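Local atomic coordinates of agarase (Pseudoalteromonas fuliginea, PDB entry 6XJ9), a protein that probably hydrolyses agarose, as expected of a marine bacterial agarase of glycoside hydrolase family 50. Residues V61-S72 with I190-L201; F505-G513 with Y594-V602. All coordinates share one frame; numbering follows the deposited sequence.

Contact 1 and contact 2 lie in different parts of the chain, their centres about 34 Å apart, and share no helix or strand. Contact 1 joins residues 61-72 and 190-201 within the carbohydrate-binding-module-like region; it is partly buried, with a phenylalanine packed between its two strand pairs and polar turns beyond them, where K66 and D198 are exposed but S65 and T195 are buried. Contact 2, 505-513 with 594-602, is almost wholly buried and sets a loop after a parallel strand against a long helix. In contact 1 the backbone does most of the bonding, helped by serine, threonine and aspartate oxygens, whereas contact 2 rests on aromatic rings, an isoleucine-valine pair and one tyrosine-aspartate hydrogen bond.

Contact 1: residues V61-S72 with I190-L201; sequences VQFQSKKNSYAS and ISVQSTLHDKEL
F63 and V192 illustrate how two strand pairs share one apolar centre: V192 CG2 stands 3.5 Å from the centroid of the F63 ring, in a CH-pi contact almost on its normal. V61 CG1 lies off the opposite face, and L201 CB meets the ring edge. With V192 CG1 anti to the backbone N (chi1 169°), CG2 is left for the ring while CG1 reaches S65 CB. An alanine in place of F63 is likely to open a gap between V192 and L201 and leave the V192 methyl without its aromatic partner. Beside this core V61 and L201 pair antiparallel, V61 N donating to L201 O at 2.8 Å and L201 N to V61 O; A71 and V192 exchange the same two bonds. Beyond the strands S194 N donates to S69 O (2.9 Å, 170°), and a water lies within donating reach of both V192 O and N68 O. S65 OG donates to H197 O at 2.8 Å, on an in-plane lone pair, and accepts weakly from K199 N. T195 OG1 gives H197 O a second proton at 2.6 Å, so two hydroxyls grip one carbonyl. K66 N meets D198 OD1 at 2.9 Å, on its anti side and 32° out of the carboxylate plane; a water bridges that oxygen to K67 N. The ends of H197 and K199 turn to D698 and E647, and R650 bonds to K66 O and T195 O. Paired antiparallel strands around a buried aromatic are consistent with a beta-sandwich carbohydrate-binding-module-like domain, its turns tied to the rest of the enzyme.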
# COMPACT_ATOMS: atom_id res chain seq x y z
N VAL A 61 9.24 7.54 24.46
CA VAL A 61 10.41 6.69 24.48
C VAL A 61 11.02 6.75 23.08
O VAL A 61 10.33 6.40 22.11
CB VAL A 61 10.02 5.24 24.85
CG1 VAL A 61 11.23 4.33 24.94
CG2 VAL A 61 9.19 5.17 26.14
N GLN A 62 12.25 7.25 22.98
CA GLN A 62 13.02 7.22 21.74
C GLN A 62 14.08 6.13 21.83
O GLN A 62 15.13 6.32 22.45
CB GLN A 62 13.66 8.58 21.46
CG GLN A 62 12.68 9.59 20.88
CD GLN A 62 13.04 11.02 21.21
OE1 GLN A 62 14.17 11.33 21.58
NE2 GLN A 62 12.07 11.91 21.08
N PHE A 63 13.77 4.96 21.25
CA PHE A 63 14.66 3.82 21.23
C PHE A 63 15.81 4.12 20.28
O PHE A 63 15.59 4.49 19.13
CB PHE A 63 13.94 2.56 20.74
CG PHE A 63 12.79 2.08 21.60
CD1 PHE A 63 13.03 1.26 22.70
CD2 PHE A 63 11.48 2.42 21.30
CE1 PHE A 63 11.97 0.81 23.49
CE2 PHE A 63 10.43 1.98 22.08
CZ PHE A 63 10.67 1.17 23.18
N GLN A 64 17.05 3.97 20.76
CA GLN A 64 18.20 4.29 19.94
C GLN A 64 18.59 3.02 19.18
O GLN A 64 19.70 2.52 19.31
CB GLN A 64 19.33 4.87 20.80
CG GLN A 64 18.93 6.11 21.58
CD GLN A 64 20.01 6.57 22.54
OE1 GLN A 64 20.60 5.78 23.27
NE2 GLN A 64 20.27 7.87 22.53
N SER A 65 17.63 2.53 18.37
CA SER A 65 17.66 1.19 17.80
C SER A 65 18.45 1.15 16.49
O SER A 65 18.79 0.06 16.02
CB SER A 65 16.26 0.65 17.65
OG SER A 65 15.40 1.62 17.07
N LYS A 66 18.76 2.32 15.92
CA LYS A 66 19.64 2.37 14.77
C LYS A 66 21.04 1.89 15.16
O LYS A 66 21.65 1.10 14.44
CB LYS A 66 19.72 3.76 14.14
CG LYS A 66 20.42 3.84 12.79
CD LYS A 66 20.35 5.22 12.17
CE LYS A 66 20.68 5.26 10.69
NZ LYS A 66 22.12 4.98 10.43
N LYS A 67 21.54 2.39 16.29
CA LYS A 67 22.92 2.16 16.71
C LYS A 67 23.00 0.93 17.62
O LYS A 67 24.05 0.31 17.74
CB LYS A 67 23.47 3.43 17.38
CG LYS A 67 24.81 3.28 18.10
CD LYS A 67 26.03 3.04 17.19
CE LYS A 67 27.34 3.35 17.89
NZ LYS A 67 28.53 2.99 17.08
N ASN A 68 21.88 0.58 18.26
CA ASN A 68 21.89 -0.46 19.27
C ASN A 68 20.85 -1.51 18.92
O ASN A 68 19.68 -1.16 18.73
CB ASN A 68 21.61 0.13 20.66
CG ASN A 68 22.53 1.28 21.01
OD1 ASN A 68 23.64 1.06 21.47
ND2 ASN A 68 22.08 2.50 20.77
N SER A 69 21.28 -2.77 18.84
CA SER A 69 20.46 -3.86 18.34
C SER A 69 19.45 -4.29 19.40
O SER A 69 18.50 -5.00 19.09
CB SER A 69 21.30 -5.03 17.89
OG SER A 69 22.15 -5.47 18.95
N TYR A 70 19.68 -3.87 20.64
CA TYR A 70 18.71 -4.02 21.71
C TYR A 70 18.53 -2.67 22.41
O TYR A 70 19.51 -2.07 22.85
CB TYR A 70 19.15 -5.09 22.72
CG TYR A 70 18.18 -5.28 23.86
CD1 TYR A 70 17.13 -6.17 23.76
CD2 TYR A 70 18.31 -4.54 25.04
CE1 TYR A 70 16.21 -6.33 24.79
CE2 TYR A 70 17.40 -4.69 26.08
CZ TYR A 70 16.35 -5.59 25.95
OH TYR A 70 15.47 -5.77 26.97
N ALA A 71 17.29 -2.19 22.46
CA ALA A 71 16.91 -1.02 23.24
C ALA A 71 15.64 -1.35 24.03
O ALA A 71 14.85 -2.17 23.58
CB ALA A 71 16.68 0.17 22.34
N SER A 72 15.46 -0.73 25.20
CA SER A 72 14.33 -1.11 26.03
C SER A 72 13.97 -0.05 27.08
O SER A 72 14.78 0.78 27.47
CB SER A 72 14.58 -2.44 26.69
OG SER A 72 15.49 -2.30 27.78
N ILE A 190 9.62 -3.62 27.70
CA ILE A 190 9.24 -3.34 26.32
C ILE A 190 10.52 -3.06 25.55
O ILE A 190 11.20 -2.08 25.86
CB ILE A 190 8.27 -2.14 26.25
CG1 ILE A 190 6.97 -2.37 27.03
CG2 ILE A 190 8.00 -1.73 24.80
CD1 ILE A 190 6.10 -3.50 26.50
N SER A 191 10.84 -3.90 24.54
CA SER A 191 12.09 -3.76 23.80
C SER A 191 11.86 -3.64 22.29
O SER A 191 10.83 -4.05 21.76
CB SER A 191 13.09 -4.85 24.13
OG SER A 191 12.61 -6.13 23.74
N VAL A 192 12.87 -3.06 21.62
CA VAL A 192 12.99 -3.02 20.17
C VAL A 192 14.28 -3.76 19.80
O VAL A 192 15.30 -3.57 20.46
CB VAL A 192 12.96 -1.56 19.68
CG1 VAL A 192 13.35 -1.41 18.22
CG2 VAL A 192 11.60 -0.91 19.94
N GLN A 193 14.20 -4.62 18.77
CA GLN A 193 15.25 -5.61 18.53
C GLN A 193 15.60 -5.66 17.05
O GLN A 193 14.72 -5.77 16.19
CB GLN A 193 14.82 -6.99 19.05
CG GLN A 193 14.66 -7.02 20.57
CD GLN A 193 14.25 -8.37 21.10
OE1 GLN A 193 14.41 -9.40 20.45
NE2 GLN A 193 13.69 -8.37 22.30
N SER A 194 16.91 -5.58 16.77
CA SER A 194 17.48 -5.66 15.43
C SER A 194 16.62 -4.96 14.39
O SER A 194 16.03 -5.61 13.53
CB SER A 194 17.72 -7.10 15.03
OG SER A 194 18.52 -7.75 16.00
N THR A 195 16.55 -3.62 14.49
CA THR A 195 15.90 -2.85 13.45
C THR A 195 16.98 -2.27 12.53
O THR A 195 18.17 -2.46 12.78
CB THR A 195 15.03 -1.72 14.02
OG1 THR A 195 15.86 -0.82 14.75
CG2 THR A 195 13.93 -2.21 14.94
N LEU A 196 16.55 -1.57 11.48
CA LEU A 196 17.48 -0.74 10.72
C LEU A 196 17.35 0.72 11.14
O LEU A 196 18.25 1.52 10.86
CB LEU A 196 17.25 -0.94 9.22
CG LEU A 196 17.39 -2.38 8.74
CD1 LEU A 196 17.06 -2.50 7.25
CD2 LEU A 196 18.80 -2.91 9.04
N HIS A 197 16.22 1.05 11.78
CA HIS A 197 15.84 2.43 12.09
C HIS A 197 15.65 2.63 13.59
O HIS A 197 15.30 1.69 14.31
CB HIS A 197 14.53 2.80 11.37
CG HIS A 197 14.54 2.60 9.89
ND1 HIS A 197 15.52 3.13 9.09
CD2 HIS A 197 13.69 1.94 9.07
CE1 HIS A 197 15.28 2.81 7.83
NE2 HIS A 197 14.17 2.07 7.80
N ASP A 198 15.86 3.87 14.04
CA ASP A 198 15.37 4.34 15.33
C ASP A 198 13.84 4.23 15.34
O ASP A 198 13.18 4.53 14.35
CB ASP A 198 15.77 5.79 15.63
CG ASP A 198 17.23 6.00 16.01
OD1 ASP A 198 17.88 5.05 16.50
OD2 ASP A 198 17.72 7.13 15.83
N LYS A 199 13.29 3.76 16.48
CA LYS A 199 11.85 3.63 16.66
C LYS A 199 11.44 4.47 17.86
O LYS A 199 12.29 4.82 18.68
CB LYS A 199 11.46 2.16 16.86
CG LYS A 199 12.06 1.19 15.85
CD LYS A 199 11.75 1.55 14.42
CE LYS A 199 10.63 0.74 13.83
NZ LYS A 199 11.03 -0.64 13.46
N GLU A 200 10.15 4.81 17.93
CA GLU A 200 9.61 5.63 19.01
C GLU A 200 8.32 5.01 19.53
O GLU A 200 7.63 4.28 18.82
CB GLU A 200 9.26 7.02 18.51
CG GLU A 200 10.46 7.92 18.29
CD GLU A 200 10.04 9.36 18.00
OE1 GLU A 200 10.60 9.96 17.07
OE2 GLU A 200 9.15 9.86 18.71
N LEU A 201 7.97 5.36 20.77
CA LEU A 201 6.76 4.84 21.37
C LEU A 201 6.28 5.82 22.43
O LEU A 201 7.09 6.38 23.18
CB LEU A 201 7.07 3.46 21.96
CG LEU A 201 5.88 2.67 22.49
CD1 LEU A 201 5.04 2.11 21.35
CD2 LEU A 201 6.36 1.55 23.39
O HOH W 1 18.02 -2.43 16.42
O HOH W 2 20.41 4.90 17.17
O HOH W 3 17.00 -2.19 19.05

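Contact 2: residues F505-G513 with Y594-V602; sequences FIDNEKSFG and YADKYFSVV
F512 meets Y598 edge to face: the two ring planes stand at 73° with centroids 5.5 Å apart, and F512 CZ comes down over the tyrosine ring, 3.8 Å from Y598 CD2. On the opposite face of the same ring lies V602 CG2, one helical turn further on, offset toward the rim, so the tyrosine ring is sandwiched. F512 also crosses Y594 obliquely, its CE1 reaching the edge of that ring 3.7 Å from Y594 CE2. Y598 carries CG anti to the backbone N (chi1 172°), which sends the ring out from the helix with its hydroxyl pointing at the loop. There Y598 OH donates to D507 OD1 at 2.7 Å; the carboxylate lies nearly coplanar with the ring, 26° apart, and OD1 is met on its anti side. A water donates to both Y598 OH, at 3.0 Å, and I506 O, at 2.8 Å. K510 crosses Y598 obliquely, its CD 3.7 Å from Y598 OH, and its NZ makes a long salt bridge with D507 OD1. The other oxygen, D507 OD2, is bonded by I455 N, so the carboxylate links two loops to the helix. At the strand end of the contact I506 and V602 slide past each other, with I506 CB 3.9 Å from V602 CG1. This packing is consistent with the (beta/alpha)8 barrel expected of the family; the N508-E509 pair resembles the Asn-Glu that clan GH-A hydrolases carry after their fourth barrel strand, consistent with a place beside the active site.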
# COMPACT_ATOMS: atom_id res chain seq x y z
N PHE A 505 21.93 -26.43 -1.02
CA PHE A 505 21.95 -26.34 0.42
C PHE A 505 21.85 -27.76 0.97
O PHE A 505 21.04 -28.55 0.50
CB PHE A 505 20.74 -25.54 0.92
CG PHE A 505 20.63 -24.11 0.48
CD1 PHE A 505 21.43 -23.12 1.04
CD2 PHE A 505 19.66 -23.72 -0.44
CE1 PHE A 505 21.30 -21.80 0.65
CE2 PHE A 505 19.51 -22.40 -0.81
CZ PHE A 505 20.32 -21.43 -0.26
N ILE A 506 22.73 -28.11 1.91
CA ILE A 506 22.60 -29.39 2.59
C ILE A 506 22.30 -29.12 4.06
O ILE A 506 23.05 -28.42 4.74
CB ILE A 506 23.86 -30.27 2.38
CG1 ILE A 506 24.10 -30.57 0.89
CG2 ILE A 506 23.75 -31.56 3.19
CD1 ILE A 506 23.13 -31.58 0.29
N ASP A 507 21.18 -29.69 4.54
CA ASP A 507 20.69 -29.53 5.91
C ASP A 507 20.20 -28.10 6.14
O ASP A 507 20.26 -27.26 5.24
CB ASP A 507 21.70 -30.03 6.96
CG ASP A 507 21.95 -31.53 6.92
OD1 ASP A 507 23.07 -31.97 7.24
OD2 ASP A 507 21.03 -32.25 6.53
N ASN A 508 19.72 -27.82 7.36
CA ASN A 508 19.12 -26.52 7.65
C ASN A 508 19.06 -26.36 9.16
O ASN A 508 18.49 -27.20 9.84
CB ASN A 508 17.73 -26.38 6.98
CG ASN A 508 16.96 -25.14 7.39
OD1 ASN A 508 17.23 -24.04 6.90
ND2 ASN A 508 15.99 -25.30 8.27
N GLU A 509 19.66 -25.27 9.66
CA GLU A 509 19.56 -24.90 11.07
C GLU A 509 19.83 -26.10 11.98
O GLU A 509 19.06 -26.37 12.91
CB GLU A 509 18.20 -24.25 11.38
CG GLU A 509 17.89 -23.03 10.53
CD GLU A 509 16.69 -22.23 11.00
OE1 GLU A 509 15.93 -22.75 11.86
OE2 GLU A 509 16.52 -21.08 10.53
N LYS A 510 20.94 -26.79 11.73
CA LYS A 510 21.41 -27.83 12.64
C LYS A 510 21.78 -27.20 13.98
O LYS A 510 22.21 -26.05 14.05
CB LYS A 510 22.60 -28.58 12.03
CG LYS A 510 22.31 -29.25 10.68
CD LYS A 510 23.38 -30.24 10.26
CE LYS A 510 23.29 -31.55 11.01
NZ LYS A 510 22.01 -32.23 10.72
N SER A 511 21.64 -27.99 15.05
CA SER A 511 21.86 -27.49 16.39
C SER A 511 23.35 -27.55 16.77
O SER A 511 23.73 -28.29 17.68
CB SER A 511 21.00 -28.26 17.36
OG SER A 511 21.15 -27.74 18.68
N PHE A 512 24.18 -26.74 16.08
CA PHE A 512 25.61 -26.68 16.35
C PHE A 512 25.90 -25.98 17.68
O PHE A 512 26.97 -26.18 18.25
CB PHE A 512 26.36 -25.92 15.25
CG PHE A 512 26.62 -26.69 13.98
CD1 PHE A 512 27.62 -27.65 13.92
CD2 PHE A 512 25.88 -26.43 12.84
CE1 PHE A 512 27.86 -28.35 12.75
CE2 PHE A 512 26.11 -27.14 11.66
CZ PHE A 512 27.12 -28.09 11.62
N GLY A 513 24.95 -25.17 18.16
CA GLY A 513 25.17 -24.37 19.35
C GLY A 513 24.68 -22.93 19.19
O GLY A 513 24.54 -22.44 18.07
N TYR A 594 34.94 -30.44 15.15
CA TYR A 594 33.66 -31.08 14.86
C TYR A 594 33.10 -30.51 13.56
O TYR A 594 32.82 -31.25 12.62
CB TYR A 594 32.69 -30.98 16.05
CG TYR A 594 31.30 -31.49 15.74
CD1 TYR A 594 30.98 -32.82 15.92
CD2 TYR A 594 30.33 -30.64 15.23
CE1 TYR A 594 29.73 -33.31 15.60
CE2 TYR A 594 29.06 -31.11 14.92
CZ TYR A 594 28.76 -32.45 15.11
OH TYR A 594 27.53 -32.93 14.80
N ALA A 595 32.95 -29.18 13.51
CA ALA A 595 32.33 -28.53 12.36
C ALA A 595 33.19 -28.71 11.10
O ALA A 595 32.68 -28.85 9.99
CB ALA A 595 32.10 -27.07 12.66
N ASP A 596 34.52 -28.73 11.29
CA ASP A 596 35.42 -28.90 10.17
C ASP A 596 35.18 -30.24 9.46
O ASP A 596 35.19 -30.31 8.23
CB ASP A 596 36.88 -28.74 10.60
CG ASP A 596 37.83 -29.08 9.48
OD1 ASP A 596 38.13 -28.19 8.67
OD2 ASP A 596 38.23 -30.24 9.40
N LYS A 597 34.99 -31.30 10.26
CA LYS A 597 34.75 -32.63 9.72
C LYS A 597 33.36 -32.67 9.08
O LYS A 597 33.18 -33.25 8.01
CB LYS A 597 34.99 -33.70 10.79
CG LYS A 597 34.75 -35.15 10.37
CD LYS A 597 35.76 -35.70 9.37
CE LYS A 597 35.62 -37.19 9.13
NZ LYS A 597 36.42 -37.63 7.96
N TYR A 598 32.38 -32.02 9.72
CA TYR A 598 31.06 -31.95 9.11
C TYR A 598 31.17 -31.40 7.70
O TYR A 598 30.68 -32.02 6.75
CB TYR A 598 30.05 -31.10 9.89
CG TYR A 598 28.76 -30.87 9.13
CD1 TYR A 598 27.81 -31.89 9.04
CD2 TYR A 598 28.48 -29.68 8.49
CE1 TYR A 598 26.63 -31.72 8.34
CE2 TYR A 598 27.29 -29.49 7.79
CZ TYR A 598 26.36 -30.52 7.72
OH TYR A 598 25.19 -30.38 7.02
N PHE A 599 31.77 -30.20 7.58
CA PHE A 599 31.80 -29.51 6.30
C PHE A 599 32.71 -30.21 5.30
O PHE A 599 32.46 -30.14 4.10
CB PHE A 599 32.10 -28.02 6.49
CG PHE A 599 30.91 -27.28 7.05
CD1 PHE A 599 29.82 -26.99 6.23
CD2 PHE A 599 30.85 -26.92 8.39
CE1 PHE A 599 28.70 -26.34 6.74
CE2 PHE A 599 29.74 -26.26 8.89
CZ PHE A 599 28.66 -25.98 8.08
N SER A 600 33.76 -30.86 5.80
CA SER A 600 34.70 -31.58 4.95
C SER A 600 33.98 -32.74 4.28
O SER A 600 34.17 -32.98 3.09
CB SER A 600 35.88 -32.05 5.76
OG SER A 600 36.76 -32.78 4.94
N VAL A 601 33.17 -33.47 5.06
CA VAL A 601 32.43 -34.61 4.56
C VAL A 601 31.43 -34.13 3.51
O VAL A 601 31.34 -34.69 2.42
CB VAL A 601 31.77 -35.42 5.70
CG1 VAL A 601 30.72 -36.38 5.18
CG2 VAL A 601 32.81 -36.19 6.50
N VAL A 602 30.69 -33.06 3.82
CA VAL A 602 29.65 -32.66 2.89
C VAL A 602 30.31 -32.14 1.61
O VAL A 602 29.92 -32.48 0.50
CB VAL A 602 28.63 -31.68 3.50
CG1 VAL A 602 27.62 -31.23 2.46
CG2 VAL A 602 27.92 -32.31 4.70
O HOH W 4 25.82 -28.66 4.69